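Local atomic coordinates of 4-carboxymuconolactone decarboxylase (PDB entry 4G9Q), a protein that belongs to the all-helical carboxymuconolactone decarboxylase family, assembles as a trimer and may have peroxiredoxin-like activity, though its own reaction is not established. Residues 182-185 / 186-190; 165-168 / 169-173; 196-200 / 201-205; 121-124 / 125-129. All blocks are in the same frame, centred on the assembly; numbering follows the deposited sequence.

Contact 1: residues 182-185 / 186-190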
ATOM      1  N   GLN A 182      25.767  -1.646   6.227  1.00  9.91           N
ATOM      2  CA  GLN A 182      26.814  -1.537   5.206  1.00 10.45           C
ATOM      3  C   GLN A 182      26.262  -1.145   3.835  1.00  9.77           C
ATOM      4  O   GLN A 182      26.840  -0.286   3.158  1.00  9.56           O
ATOM      5  CB  GLN A 182      27.656  -2.815   5.113  1.00 11.17           C
ATOM      6  CG  GLN A 182      28.961  -2.641   4.319  1.00 14.35           C
ATOM      7  CD  GLN A 182      29.942  -1.684   4.989  1.00 17.77           C
ATOM      8  OE1 GLN A 182      30.343  -1.888   6.138  1.00 20.56           O
ATOM      9  NE2 GLN A 182      30.333  -0.635   4.272  1.00 20.09           N
ATOM     10  N   TYR A 183      25.148  -1.759   3.433  1.00  9.11           N
ATOM     11  CA  TYR A 183      24.509  -1.409   2.165  1.00  8.81           C
ATOM     12  C   TYR A 183      24.025   0.040   2.150  1.00  8.59           C
ATOM     13  O   TYR A 183      24.143   0.726   1.128  1.00  8.49           O
ATOM     14  CB  TYR A 183      23.326  -2.328   1.877  1.00  8.78           C
ATOM     15  CG  TYR A 183      23.654  -3.727   1.396  1.00  9.06           C
ATOM     16  CD1 TYR A 183      24.728  -3.979   0.535  1.00  9.72           C
ATOM     17  CD2 TYR A 183      22.844  -4.802   1.767  1.00  9.22           C
ATOM     18  CE1 TYR A 183      24.994  -5.274   0.083  1.00  9.85           C
ATOM     19  CE2 TYR A 183      23.098  -6.090   1.316  1.00 10.17           C
ATOM     20  CZ  TYR A 183      24.172  -6.321   0.482  1.00 11.40           C
ATOM     21  OH  TYR A 183      24.408  -7.606   0.042  1.00 13.20           O
ATOM     22  N   THR A 184      23.480   0.507   3.275  1.00  8.23           N
ATOM     23  CA  THR A 184      23.032   1.898   3.386  1.00  8.53           C
ATOM     24  C   THR A 184      24.180   2.853   3.032  1.00  8.55           C
ATOM     25  O   THR A 184      24.014   3.780   2.231  1.00  8.30           O
ATOM     26  CB  THR A 184      22.473   2.205   4.795  1.00  8.69           C
ATOM     27  OG1 THR A 184      21.420   1.279   5.092  1.00  8.53           O
ATOM     28  CG2 THR A 184      21.924   3.631   4.875  1.00  8.83           C
ATOM     29  N   THR A 185      25.347   2.595   3.610  1.00  8.59           N
ATOM     30  CA  THR A 185      26.548   3.377   3.315  1.00  9.17           C
ATOM     31  C   THR A 185      27.005   3.219   1.861  1.00  9.20           C
ATOM     32  O   THR A 185      27.129   4.213   1.133  1.00  9.03           O
ATOM     33  CB  THR A 185      27.697   3.002   4.270  1.00  9.54           C
ATOM     34  OG1 THR A 185      27.287   3.268   5.616  1.00  9.99           O
ATOM     35  CG2 THR A 185      28.962   3.810   3.949  1.00 10.45           C
ATOM     36  N   ASP A 186      27.250   1.979   1.451  1.00  9.27           N
ATOM     37  CA  ASP A 186      27.878   1.695   0.154  1.00  9.70           C
ATOM     38  C   ASP A 186      26.973   1.930  -1.053  1.00  9.19           C
ATOM     39  O   ASP A 186      27.412   2.508  -2.056  1.00  9.52           O
ATOM     40  CB  ASP A 186      28.417   0.265   0.112  1.00 10.12           C
ATOM     41  CG  ASP A 186      29.580   0.039   1.069  1.00 12.53           C
ATOM     42  OD1 ASP A 186      30.212   1.025   1.514  1.00 15.79           O
ATOM     43  OD2 ASP A 186      29.862  -1.143   1.360  1.00 14.89           O
ATOM     44  N   TYR A 187      25.723   1.475  -0.968  1.00  8.44           N
ATOM     45  CA  TYR A 187      24.799   1.572  -2.104  1.00  8.08           C
ATOM     46  C   TYR A 187      24.085   2.912  -2.165  1.00  8.09           C
ATOM     47  O   TYR A 187      23.843   3.438  -3.252  1.00  8.19           O
ATOM     48  CB  TYR A 187      23.741   0.465  -2.062  1.00  8.17           C
ATOM     49  CG  TYR A 187      24.215  -0.942  -2.368  1.00  8.33           C
ATOM     50  CD1 TYR A 187      25.536  -1.216  -2.733  1.00  9.01           C
ATOM     51  CD2 TYR A 187      23.312  -2.008  -2.320  1.00  9.01           C
ATOM     52  CE1 TYR A 187      25.942  -2.515  -3.028  1.00  9.06           C
ATOM     53  CE2 TYR A 187      23.710  -3.304  -2.610  1.00  9.38           C
ATOM     54  CZ  TYR A 187      25.024  -3.551  -2.960  1.00  9.38           C
ATOM     55  OH  TYR A 187      25.409  -4.843  -3.249  1.00 10.61           O
ATOM     56  N   LEU A 188      23.720   3.458  -1.007  1.00  8.18           N
ATOM     57  CA  LEU A 188      22.922   4.685  -1.002  1.00  8.48           C
ATOM     58  C   LEU A 188      23.756   5.948  -0.861  1.00  8.33           C
ATOM     59  O   LEU A 188      23.849   6.744  -1.797  1.00  7.96           O
ATOM     60  CB  LEU A 188      21.824   4.651   0.067  1.00  8.66           C
ATOM     61  CG  LEU A 188      20.812   3.506   0.060  1.00  9.70           C
ATOM     62  CD1 LEU A 188      19.681   3.851   1.016  1.00  8.92           C
ATOM     63  CD2 LEU A 188      20.260   3.228  -1.322  1.00 11.10           C
ATOM     64  N   PHE A 189      24.359   6.140   0.308  1.00  8.47           N
ATOM     65  CA  PHE A 189      24.984   7.427   0.583  1.00  8.80           C
ATOM     66  C   PHE A 189      26.325   7.661  -0.112  1.00  9.13           C
ATOM     67  O   PHE A 189      26.674   8.805  -0.386  1.00  9.74           O
ATOM     68  CB  PHE A 189      25.007   7.714   2.088  1.00  8.82           C
ATOM     69  CG  PHE A 189      23.640   7.969   2.640  1.00  9.22           C
ATOM     70  CD1 PHE A 189      23.030   9.207   2.462  1.00  9.70           C
ATOM     71  CD2 PHE A 189      22.932   6.956   3.272  1.00  9.70           C
ATOM     72  CE1 PHE A 189      21.744   9.443   2.938  1.00 10.81           C
ATOM     73  CE2 PHE A 189      21.651   7.183   3.761  1.00 10.37           C
ATOM     74  CZ  PHE A 189      21.057   8.428   3.594  1.00 11.13           C
ATOM     75  N   ARG A 190      27.036   6.587  -0.442  1.00  9.29           N
ATOM     76  CA  ARG A 190      28.295   6.707  -1.183  1.00  9.46           C
ATOM     77  C   ARG A 190      28.170   6.358  -2.668  1.00  8.74           C
ATOM     78  O   ARG A 190      29.182   6.259  -3.376  1.00  8.92           O
ATOM     79  CB  ARG A 190      29.408   5.894  -0.510  1.00  9.93           C
ATOM     80  CG  ARG A 190      29.885   6.509   0.794  1.00 13.01           C
ATOM     81  CD  ARG A 190      31.131   5.821   1.332  1.00 18.73           C
ATOM     82  NE  ARG A 190      32.128   6.809   1.746  1.00 24.04           N
ATOM     83  CZ  ARG A 190      33.129   7.235   0.980  1.00 25.54           C
ATOM     84  NH1 ARG A 190      33.295   6.754  -0.247  1.00 27.84           N
ATOM     85  NH2 ARG A 190      33.975   8.142   1.444  1.00 27.47           N
TER

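Contact 2: residues 165-168 / 169-173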
ATOM      1  N   ARG A 165      26.775  10.710   9.808  1.00 22.00           N
ATOM      2  CA  ARG A 165      25.637   9.857   9.476  1.00 21.06           C
ATOM      3  C   ARG A 165      25.963   8.384   9.706  1.00 20.61           C
ATOM      4  O   ARG A 165      25.203   7.675  10.369  1.00 20.66           O
ATOM      5  CB  ARG A 165      25.193  10.078   8.024  1.00 20.74           C
ATOM      6  CG  ARG A 165      23.874   9.391   7.672  1.00 19.39           C
ATOM      7  CD  ARG A 165      23.840   8.918   6.212  1.00 17.15           C
ATOM      8  NE  ARG A 165      24.949   8.015   5.893  1.00 15.35           N
ATOM      9  CZ  ARG A 165      24.973   6.707   6.153  1.00 14.18           C
ATOM     10  NH1 ARG A 165      23.943   6.108   6.738  1.00 13.82           N
ATOM     11  NH2 ARG A 165      26.040   5.994   5.823  1.00 13.57           N
ATOM     12  N   ALA A 166      27.094   7.936   9.160  1.00 20.16           N
ATOM     13  CA  ALA A 166      27.530   6.541   9.289  1.00 19.82           C
ATOM     14  C   ALA A 166      27.745   6.135  10.749  1.00 19.59           C
ATOM     15  O   ALA A 166      27.346   5.047  11.164  1.00 19.20           O
ATOM     16  CB  ALA A 166      28.794   6.298   8.476  1.00 19.85           C
ATOM     17  N   THR A 167      28.374   7.020  11.521  1.00 19.46           N
ATOM     18  CA  THR A 167      28.618   6.766  12.944  1.00 19.36           C
ATOM     19  C   THR A 167      27.311   6.591  13.720  1.00 19.26           C
ATOM     20  O   THR A 167      27.182   5.649  14.508  1.00 19.63           O
ATOM     21  CB  THR A 167      29.506   7.874  13.569  1.00 19.35           C
ATOM     22  OG1 THR A 167      30.805   7.827  12.966  1.00 19.43           O
ATOM     23  CG2 THR A 167      29.653   7.684  15.077  1.00 19.75           C
ATOM     24  N   THR A 168      26.348   7.483  13.484  1.00 19.04           N
ATOM     25  CA  THR A 168      25.044   7.436  14.157  1.00 19.26           C
ATOM     26  C   THR A 168      24.341   6.096  13.903  1.00 18.77           C
ATOM     27  O   THR A 168      23.957   5.402  14.847  1.00 18.47           O
ATOM     28  CB  THR A 168      24.128   8.623  13.744  1.00 19.32           C
ATOM     29  OG1 THR A 168      24.745   9.862  14.122  1.00 20.72           O
ATOM     30  CG2 THR A 168      22.763   8.530  14.423  1.00 19.87           C
ATOM     31  N   VAL A 169      24.203   5.737  12.628  1.00 18.09           N
ATOM     32  CA  VAL A 169      23.540   4.488  12.226  1.00 17.58           C
ATOM     33  C   VAL A 169      24.287   3.251  12.737  1.00 17.33           C
ATOM     34  O   VAL A 169      23.669   2.323  13.266  1.00 16.82           O
ATOM     35  CB  VAL A 169      23.355   4.413  10.685  1.00 17.69           C
ATOM     36  CG1 VAL A 169      22.681   3.100  10.273  1.00 17.53           C
ATOM     37  CG2 VAL A 169      22.530   5.593  10.195  1.00 17.61           C
ATOM     38  N   GLY A 170      25.610   3.251  12.581  1.00 16.99           N
ATOM     39  CA  GLY A 170      26.449   2.132  13.006  1.00 17.08           C
ATOM     40  C   GLY A 170      26.365   1.876  14.499  1.00 17.32           C
ATOM     41  O   GLY A 170      26.295   0.724  14.936  1.00 17.15           O
ATOM     42  N   ASN A 171      26.371   2.954  15.278  1.00 17.25           N
ATOM     43  CA  ASN A 171      26.245   2.867  16.734  1.00 17.57           C
ATOM     44  C   ASN A 171      24.896   2.326  17.192  1.00 17.24           C
ATOM     45  O   ASN A 171      24.809   1.647  18.215  1.00 17.52           O
ATOM     46  CB  ASN A 171      26.494   4.230  17.381  1.00 17.77           C
ATOM     47  CG  ASN A 171      27.968   4.613  17.402  1.00 18.82           C
ATOM     48  OD1 ASN A 171      28.845   3.807  17.083  1.00 20.39           O
ATOM     49  ND2 ASN A 171      28.244   5.853  17.787  1.00 20.34           N
ATOM     50  N   GLN A 172      23.850   2.629  16.429  1.00 16.64           N
ATOM     51  CA  GLN A 172      22.493   2.267  16.807  1.00 16.25           C
ATOM     52  C   GLN A 172      22.115   0.867  16.322  1.00 15.43           C
ATOM     53  O   GLN A 172      21.507   0.097  17.066  1.00 14.97           O
ATOM     54  CB  GLN A 172      21.511   3.305  16.266  1.00 16.66           C
ATOM     55  CG  GLN A 172      20.155   3.324  16.952  1.00 18.81           C
ATOM     56  CD  GLN A 172      19.298   4.505  16.515  1.00 21.37           C
ATOM     57  OE1 GLN A 172      19.632   5.218  15.565  1.00 22.39           O
ATOM     58  NE2 GLN A 172      18.183   4.711  17.207  1.00 22.73           N
ATOM     59  N   PHE A 173      22.487   0.538  15.084  1.00 14.50           N
ATOM     60  CA  PHE A 173      21.997  -0.686  14.434  1.00 13.92           C
ATOM     61  C   PHE A 173      23.072  -1.586  13.829  1.00 13.61           C
ATOM     62  O   PHE A 173      22.751  -2.606  13.207  1.00 13.18           O
ATOM     63  CB  PHE A 173      20.959  -0.334  13.362  1.00 13.81           C
ATOM     64  CG  PHE A 173      19.758   0.392  13.893  1.00 13.97           C
ATOM     65  CD1 PHE A 173      18.964  -0.176  14.889  1.00 14.22           C
ATOM     66  CD2 PHE A 173      19.415   1.646  13.395  1.00 14.87           C
ATOM     67  CE1 PHE A 173      17.849   0.500  15.384  1.00 14.36           C
ATOM     68  CE2 PHE A 173      18.302   2.325  13.883  1.00 14.97           C
ATOM     69  CZ  PHE A 173      17.516   1.748  14.878  1.00 14.60           C
TER

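Contact 3: residues 196-200 / 201-205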
ATOM      1  N   PRO A 196      24.838  11.830 -10.570  1.00  7.03           N
ATOM      2  CA  PRO A 196      24.521  13.194 -11.031  1.00  7.54           C
ATOM      3  C   PRO A 196      23.234  13.357 -11.854  1.00  8.16           C
ATOM      4  O   PRO A 196      22.828  14.488 -12.137  1.00  8.32           O
ATOM      5  CB  PRO A 196      25.747  13.564 -11.882  1.00  7.27           C
ATOM      6  CG  PRO A 196      26.237  12.245 -12.411  1.00  7.45           C
ATOM      7  CD  PRO A 196      26.020  11.274 -11.261  1.00  7.36           C
ATOM      8  N   ASP A 197      22.590  12.249 -12.213  1.00  8.59           N
ATOM      9  CA  ASP A 197      21.465  12.270 -13.153  1.00  9.16           C
ATOM     10  C   ASP A 197      20.197  12.912 -12.575  1.00  8.88           C
ATOM     11  O   ASP A 197      19.294  13.300 -13.318  1.00  9.21           O
ATOM     12  CB  ASP A 197      21.212  10.860 -13.687  1.00  9.25           C
ATOM     13  CG  ASP A 197      22.511  10.145 -14.045  1.00 10.99           C
ATOM     14  OD1 ASP A 197      22.861  10.133 -15.246  1.00 10.32           O
ATOM     15  OD2 ASP A 197      23.200   9.637 -13.118  1.00 11.64           O
ATOM     16  N   LEU A 198      20.139  13.023 -11.251  1.00  8.97           N
ATOM     17  CA  LEU A 198      19.234  13.959 -10.593  1.00  8.90           C
ATOM     18  C   LEU A 198      20.084  14.900  -9.768  1.00  8.96           C
ATOM     19  O   LEU A 198      20.992  14.460  -9.052  1.00  9.28           O
ATOM     20  CB  LEU A 198      18.252  13.238  -9.668  1.00  9.19           C
ATOM     21  CG  LEU A 198      17.078  12.475 -10.280  1.00  9.02           C
ATOM     22  CD1 LEU A 198      16.426  11.574  -9.227  1.00  9.44           C
ATOM     23  CD2 LEU A 198      16.054  13.421 -10.923  1.00 10.53           C
ATOM     24  N   ALA A 199      19.794  16.195  -9.865  1.00  8.76           N
ATOM     25  CA  ALA A 199      20.358  17.171  -8.939  1.00  8.79           C
ATOM     26  C   ALA A 199      19.919  16.794  -7.525  1.00  8.49           C
ATOM     27  O   ALA A 199      18.816  16.261  -7.351  1.00  8.24           O
ATOM     28  CB  ALA A 199      19.874  18.562  -9.294  1.00  8.67           C
ATOM     29  N   PRO A 200      20.780  17.040  -6.513  1.00  8.34           N
ATOM     30  CA  PRO A 200      20.441  16.695  -5.127  1.00  8.23           C
ATOM     31  C   PRO A 200      19.062  17.196  -4.701  1.00  8.12           C
ATOM     32  O   PRO A 200      18.316  16.448  -4.066  1.00  7.62           O
ATOM     33  CB  PRO A 200      21.551  17.375  -4.327  1.00  8.63           C
ATOM     34  CG  PRO A 200      22.725  17.276  -5.244  1.00  8.45           C
ATOM     35  CD  PRO A 200      22.158  17.566  -6.604  1.00  8.53           C
ATOM     36  N   ARG A 201      18.723  18.434  -5.067  1.00  8.02           N
ATOM     37  CA  ARG A 201      17.402  18.996  -4.770  1.00  8.42           C
ATOM     38  C   ARG A 201      16.272  18.127  -5.323  1.00  8.03           C
ATOM     39  O   ARG A 201      15.280  17.868  -4.635  1.00  8.16           O
ATOM     40  CB  ARG A 201      17.288  20.406  -5.345  1.00  8.71           C
ATOM     41  CG  ARG A 201      15.930  21.048  -5.130  1.00 10.33           C
ATOM     42  CD  ARG A 201      15.558  21.844  -6.358  1.00 14.33           C
ATOM     43  NE  ARG A 201      14.291  22.557  -6.220  1.00 14.67           N
ATOM     44  CZ  ARG A 201      13.190  22.286  -6.916  1.00 14.15           C
ATOM     45  NH1 ARG A 201      13.173  21.301  -7.807  1.00 12.80           N
ATOM     46  NH2 ARG A 201      12.100  23.019  -6.726  1.00 13.52           N
ATOM     47  N   ASP A 202      16.431  17.692  -6.572  1.00  7.79           N
ATOM     48  CA  ASP A 202      15.422  16.890  -7.254  1.00  7.61           C
ATOM     49  C   ASP A 202      15.361  15.459  -6.725  1.00  6.84           C
ATOM     50  O   ASP A 202      14.282  14.872  -6.654  1.00  6.96           O
ATOM     51  CB  ASP A 202      15.670  16.891  -8.763  1.00  7.99           C
ATOM     52  CG  ASP A 202      15.525  18.272  -9.374  1.00  9.40           C
ATOM     53  OD1 ASP A 202      14.606  19.010  -8.965  1.00 12.32           O
ATOM     54  OD2 ASP A 202      16.325  18.622 -10.266  1.00 11.13           O
ATOM     55  N   ARG A 203      16.513  14.901  -6.360  1.00  6.16           N
ATOM     56  CA  ARG A 203      16.541  13.566  -5.756  1.00  5.69           C
ATOM     57  C   ARG A 203      15.831  13.581  -4.400  1.00  5.84           C
ATOM     58  O   ARG A 203      15.084  12.662  -4.072  1.00  5.69           O
ATOM     59  CB  ARG A 203      17.973  13.043  -5.624  1.00  5.69           C
ATOM     60  CG  ARG A 203      18.053  11.543  -5.352  1.00  5.54           C
ATOM     61  CD  ARG A 203      19.498  11.046  -5.292  1.00  5.57           C
ATOM     62  NE  ARG A 203      20.191  11.183  -6.576  1.00  6.14           N
ATOM     63  CZ  ARG A 203      20.124  10.300  -7.573  1.00  6.15           C
ATOM     64  NH1 ARG A 203      19.384   9.199  -7.463  1.00  5.81           N
ATOM     65  NH2 ARG A 203      20.795  10.528  -8.694  1.00  6.15           N
ATOM     66  N   SER A 204      16.053  14.642  -3.629  1.00  6.04           N
ATOM     67  CA  SER A 204      15.354  14.821  -2.360  1.00  6.55           C
ATOM     68  C   SER A 204      13.859  15.036  -2.587  1.00  6.58           C
ATOM     69  O   SER A 204      13.035  14.507  -1.836  1.00  6.26           O
ATOM     70  CB  SER A 204      15.957  15.987  -1.577  1.00  6.90           C
ATOM     71  OG  SER A 204      17.228  15.627  -1.050  1.00  7.81           O
ATOM     72  N   LEU A 205      13.519  15.809  -3.621  1.00  6.92           N
ATOM     73  CA  LEU A 205      12.121  16.043  -3.993  1.00  6.88           C
ATOM     74  C   LEU A 205      11.383  14.727  -4.271  1.00  7.04           C
ATOM     75  O   LEU A 205      10.307  14.489  -3.724  1.00  7.04           O
ATOM     76  CB  LEU A 205      12.027  16.985  -5.201  1.00  7.24           C
ATOM     77  CG  LEU A 205      10.626  17.301  -5.738  1.00  7.59           C
ATOM     78  CD1 LEU A 205       9.777  17.976  -4.663  1.00  8.06           C
ATOM     79  CD2 LEU A 205      10.705  18.169  -6.985  1.00  8.49           C
TER
HETATM   80  O   HOH W   1      21.829  13.502  -6.696  1.00 10.78           O
HETATM   81  O   HOH W   2      17.729  16.992 -11.787  1.00 13.93           O

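Contact 4: residues 121-124 / 125-129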
ATOM      1  N   SER A 121      11.310   2.873  -2.805  1.00  7.93           N
ATOM      2  CA  SER A 121       9.954   2.325  -2.844  1.00  8.35           C
ATOM      3  C   SER A 121       9.975   0.802  -2.930  1.00  8.75           C
ATOM      4  O   SER A 121       9.061   0.132  -2.439  1.00 10.67           O
ATOM      5  CB  SER A 121       9.151   2.923  -3.998  1.00  8.10           C
ATOM      6  OG  SER A 121       9.031   4.331  -3.850  1.00  8.02           O
ATOM      7  N   GLY A 122      11.019   0.254  -3.537  1.00  8.14           N
ATOM      8  CA  GLY A 122      11.144  -1.201  -3.659  1.00  7.26           C
ATOM      9  C   GLY A 122      11.325  -1.617  -5.102  1.00  6.84           C
ATOM     10  O   GLY A 122      10.818  -0.958  -6.012  1.00  6.27           O
ATOM     11  N   TRP A 123      12.044  -2.717  -5.309  1.00  6.71           N
ATOM     12  CA  TRP A 123      12.441  -3.134  -6.649  1.00  6.60           C
ATOM     13  C   TRP A 123      11.245  -3.368  -7.562  1.00  6.71           C
ATOM     14  O   TRP A 123      11.261  -2.963  -8.724  1.00  6.57           O
ATOM     15  CB  TRP A 123      13.308  -4.393  -6.583  1.00  7.04           C
ATOM     16  CG  TRP A 123      14.571  -4.259  -7.368  1.00  6.93           C
ATOM     17  CD1 TRP A 123      14.843  -4.798  -8.592  1.00  7.07           C
ATOM     18  CD2 TRP A 123      15.735  -3.528  -6.981  1.00  6.80           C
ATOM     19  NE1 TRP A 123      16.112  -4.448  -8.992  1.00  6.80           N
ATOM     20  CE2 TRP A 123      16.683  -3.671  -8.020  1.00  7.21           C
ATOM     21  CE3 TRP A 123      16.074  -2.770  -5.850  1.00  8.04           C
ATOM     22  CZ2 TRP A 123      17.950  -3.078  -7.967  1.00  8.52           C
ATOM     23  CZ3 TRP A 123      17.333  -2.182  -5.796  1.00  7.64           C
ATOM     24  CH2 TRP A 123      18.256  -2.341  -6.852  1.00  7.29           C
ATOM     25  N   GLY A 124      10.205  -4.002  -7.022  1.00  6.51           N
ATOM     26  CA  GLY A 124       9.001  -4.325  -7.789  1.00  7.06           C
ATOM     27  C   GLY A 124       8.233  -3.101  -8.255  1.00  6.95           C
ATOM     28  O   GLY A 124       7.665  -3.095  -9.356  1.00  7.19           O
ATOM     29  N   LYS A 125       8.218  -2.065  -7.420  1.00  6.94           N
ATOM     30  CA  LYS A 125       7.582  -0.793  -7.769  1.00  7.14           C
ATOM     31  C   LYS A 125       8.307  -0.117  -8.936  1.00  7.18           C
ATOM     32  O   LYS A 125       7.670   0.429  -9.844  1.00  7.31           O
ATOM     33  CB  LYS A 125       7.519   0.139  -6.551  1.00  7.44           C
ATOM     34  CG  LYS A 125       6.562  -0.329  -5.442  1.00  8.20           C
ATOM     35  CD  LYS A 125       5.098  -0.130  -5.840  1.00  9.32           C
ATOM     36  CE  LYS A 125       4.139  -0.541  -4.728  1.00 10.88           C
ATOM     37  NZ  LYS A 125       3.918  -2.020  -4.681  1.00 12.08           N
ATOM     38  N   ALA A 126       9.636  -0.164  -8.919  1.00  6.97           N
ATOM     39  CA  ALA A 126      10.422   0.373 -10.028  1.00  7.36           C
ATOM     40  C   ALA A 126      10.237  -0.466 -11.285  1.00  7.80           C
ATOM     41  O   ALA A 126      10.061   0.070 -12.379  1.00  7.72           O
ATOM     42  CB  ALA A 126      11.889   0.459  -9.654  1.00  7.03           C
HETATM   43  N   MSE A 127      10.257  -1.786 -11.125  1.00  8.52           N
HETATM   44  CA  MSE A 127      10.134  -2.687 -12.273  1.00  9.49           C
HETATM   45  C   MSE A 127       8.800  -2.526 -12.994  1.00  8.96           C
HETATM   46  O   MSE A 127       8.731  -2.641 -14.213  1.00  8.76           O
HETATM   47  CB  MSE A 127      10.341  -4.142 -11.851  1.00 10.48           C
HETATM   48  CG  MSE A 127      11.803  -4.539 -11.683  1.00 14.70           C
HETATM   49 SE   MSE A 127      12.833  -4.278 -13.334  1.00 26.80          SE
HETATM   50  CE  MSE A 127      11.713  -5.292 -14.561  1.00 23.99           C
ATOM     51  N   ALA A 128       7.748  -2.236 -12.230  1.00  8.72           N
ATOM     52  CA  ALA A 128       6.414  -2.050 -12.790  1.00  8.66           C
ATOM     53  C   ALA A 128       6.336  -0.882 -13.774  1.00  8.68           C
ATOM     54  O   ALA A 128       5.456  -0.852 -14.637  1.00  8.89           O
ATOM     55  CB  ALA A 128       5.391  -1.875 -11.671  1.00  8.52           C
ATOM     56  N   THR A 129       7.263   0.069 -13.653  1.00  8.32           N
ATOM     57  CA  THR A 129       7.278   1.256 -14.513  1.00  8.30           C
ATOM     58  C   THR A 129       7.783   0.978 -15.930  1.00  8.52           C
ATOM     59  O   THR A 129       7.549   1.777 -16.841  1.00  8.01           O
ATOM     60  CB  THR A 129       8.151   2.389 -13.921  1.00  8.37           C
ATOM     61  OG1 THR A 129       9.539   2.075 -14.104  1.00  7.98           O
ATOM     62  CG2 THR A 129       7.857   2.593 -12.434  1.00  8.39           C
TER

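Contact 1: residues 182-185 / 186-190
One face of the Tyr-187 ring is covered by Tyr-183: CD1 of Tyr-183 lies over the rim of the Tyr-187 ring, 3.4 Å from Tyr-187 CE2. With centroids 4.6 Å apart and planes at 23°, the two rings form an offset stack, side by side and pointing the same way. Both have CG anti to the carbonyl carbon, which sends them off the same side of the helix one turn apart. At the in-plane edge of the Phe-189 ring lies the methyl of Thr-184, CG2 being 3.7 Å from Phe-189 CE2. The Gln-182 amide and Asp-186 carboxylate planes are 38° apart; Gln-182 NE2 donates to Asp-186 OD2 at 3.0 Å, arriving from above the carboxylate plane.

All of this belongs to helix 178-192, which widens here into a pi-type turn. The evidence is the shift in acceptors: Tyr-187 N bonds to Tyr-183 O at 2.7 Å, four residues back, whereas Phe-189 N reaches Thr-184 O at 3.1 Å and Arg-190 N reaches Thr-185 O at 2.9 Å, both five back. Trimming Tyr-187 to an alanine would probably open a gap beside Tyr-183 and leave that ring without its stacking partner. The Tyr-183 ring also meets Phe-246 of the second subunit edge-to-face, and its hydroxyl is hydrogen-bonded to Asp-64 of that subunit. Thr-184 OG1 is bonded to Leu-180 O and to Trp-250 of the second subunit.

Contact 2: residues 165-168 / 169-173
Four successive backbone hydrogen bonds from i+4 to i tie 165-168 to 169-173, from the nearly straight Val-169 N to Arg-165 O (3.1 Å, 176° at the hydrogen) to the more bent Gln-172 N to Thr-168 O (3.2 Å, 136°). Beside the first of them Val-169 CG2 packs 3.4 Å from Arg-165 O and 3.8 Å from Arg-165 NH1. The Arg-165 chain reaches this methyl by bending at chi2 and chi3, the latter 57°, after leaving with CG opposite the backbone N. Its NE is engaged in a salt bridge with Glu-162.

Thr-167 and Asn-171 run side by side, pointing the same way, with the methyl CG2 of Thr-167 3.6 Å from Asn-171 ND2. A methyl offers ND2 no acceptor, which makes this a van der Waals contact; the hydroxyl of Thr-167 bonds to Ala-163 O. The Thr-168 hydroxyl likewise bonds to Gln-164 O. One face of the Phe-173 ring carries Gln-172 CG, 3.6 Å above its centre. The arrangement is that of the last turns of an amphipathic alpha-helix: Val-169 and Phe-173 touch Val-181 of helix 178-192, while Thr-167, Thr-168 and Asn-171 lie on the exposed side.

Contact 3: residues 196-200 / 201-205
Leu-198 and Arg-203 make the close-packed part of this contact, their side chains crossing at about a right angle. Leu-198 CB lies 3.7 Å above one face of the Arg-203 guanidinium, toward its rim, and CD2 of the same leucine comes 4.1 Å from Asp-202 CB. Arg-203 leaves the helix with CG anti to its own N (chi1 -165°) and bends at chi3, laying the guanidinium back against the preceding loop. NE then donates to a water at 2.8 Å, in the guanidinium plane, and that water also lies 2.7 Å from Leu-198 O. NH2 is held by Arg-195 O and by a salt bridge to Glu-112. With the guanidinium removed, as by a leucine at this position, Glu-112 and Arg-195 O would probably lose a shared donor.

The looser side is at Ala-199, an exposed residue at the N-cap position, and here water joins loop to helix. Asp-202 OD2 accepts from a second water at 2.6 Å, and Ala-199 N donates to that water at 2.9 Å. The helix itself starts with Arg-203 N bonded to Ala-199 O at 2.9 Å. Arg-201 NH1 meets Asp-202 OD1 in a salt bridge of 2.9 Å, in the guanidinium plane, and both residues have further partners on helix 73-86: Asp-75 for Arg-201 and Arg-74 for Asp-202. The start of helix 200-213 thus touches helix 73-86, the loop residue Leu-198 rests on Glu-109 and Glu-112 of helix 107-120, and Ser-204 touches helix 220-229.

Contact 4: residues 121-124 / 125-129
The first carbons of Lys-125 lie against the start of the helix, where its CB is 3.5 Å from Gly-122 O and 4.1 Å from Ser-121 CB. CG stands anti to the carbonyl carbon (chi1 -68°), and bends at chi2 and chi4 carry the amine away from the segment. There NZ forms a salt bridge with Glu-89 of the second subunit. Gly-124, the other residue most covered here, takes part through its backbone alone: its carbonyl O accepts from Ala-128 N at 3.0 Å, and the Ala-128 methyl packs 3.5 Å from the same oxygen.

The motif is a helix N-terminus that follows another helix after a two-residue break. Gly-122 departs from the helical course of 107-120 with a positive phi of 125°, a backbone setting in which a side chain would collide with the preceding carbonyl, and it serves as N-cap residue of helix 123-127. Its O accepts from Ala-126 N at 3.2 Å, with a weak bond from Lys-125 N beside it.

Trp-123 adds the aromatic element. Its O accepts from Met-127 N at 2.9 Å, in the carbonyl plane, while Met-127 (selenomethionine) sets CG 4.3 Å from Trp-123 CD1, oblique to the ring. The indole NE1 is bonded to Thr-57 of the second subunit, and Tyr-119 meets the ring edge-to-face.

Contacts 1 and 2 lie on consecutive helices, with centres about 12 Å apart, and touch through Arg-165: its NH2 is 3.0 Å from Thr-185 OG1, a probable hydrogen bond, and its NE packs 3.5 Å from Phe-189 CD2. Contact 3 opens the helix after contact 1, its centre about 17 Å away and the nearest atoms about 7 Å apart. Contact 4 belongs to the first of two carboxymuconolactone decarboxylase-like sequence regions, contacts 1 and 3 to the second; its centre is about 19 Å from each of theirs. Contacts 1, 2 and 4 all meet the second subunit, whereas no other chain touches contact 3. No active site is identified here against which to place them.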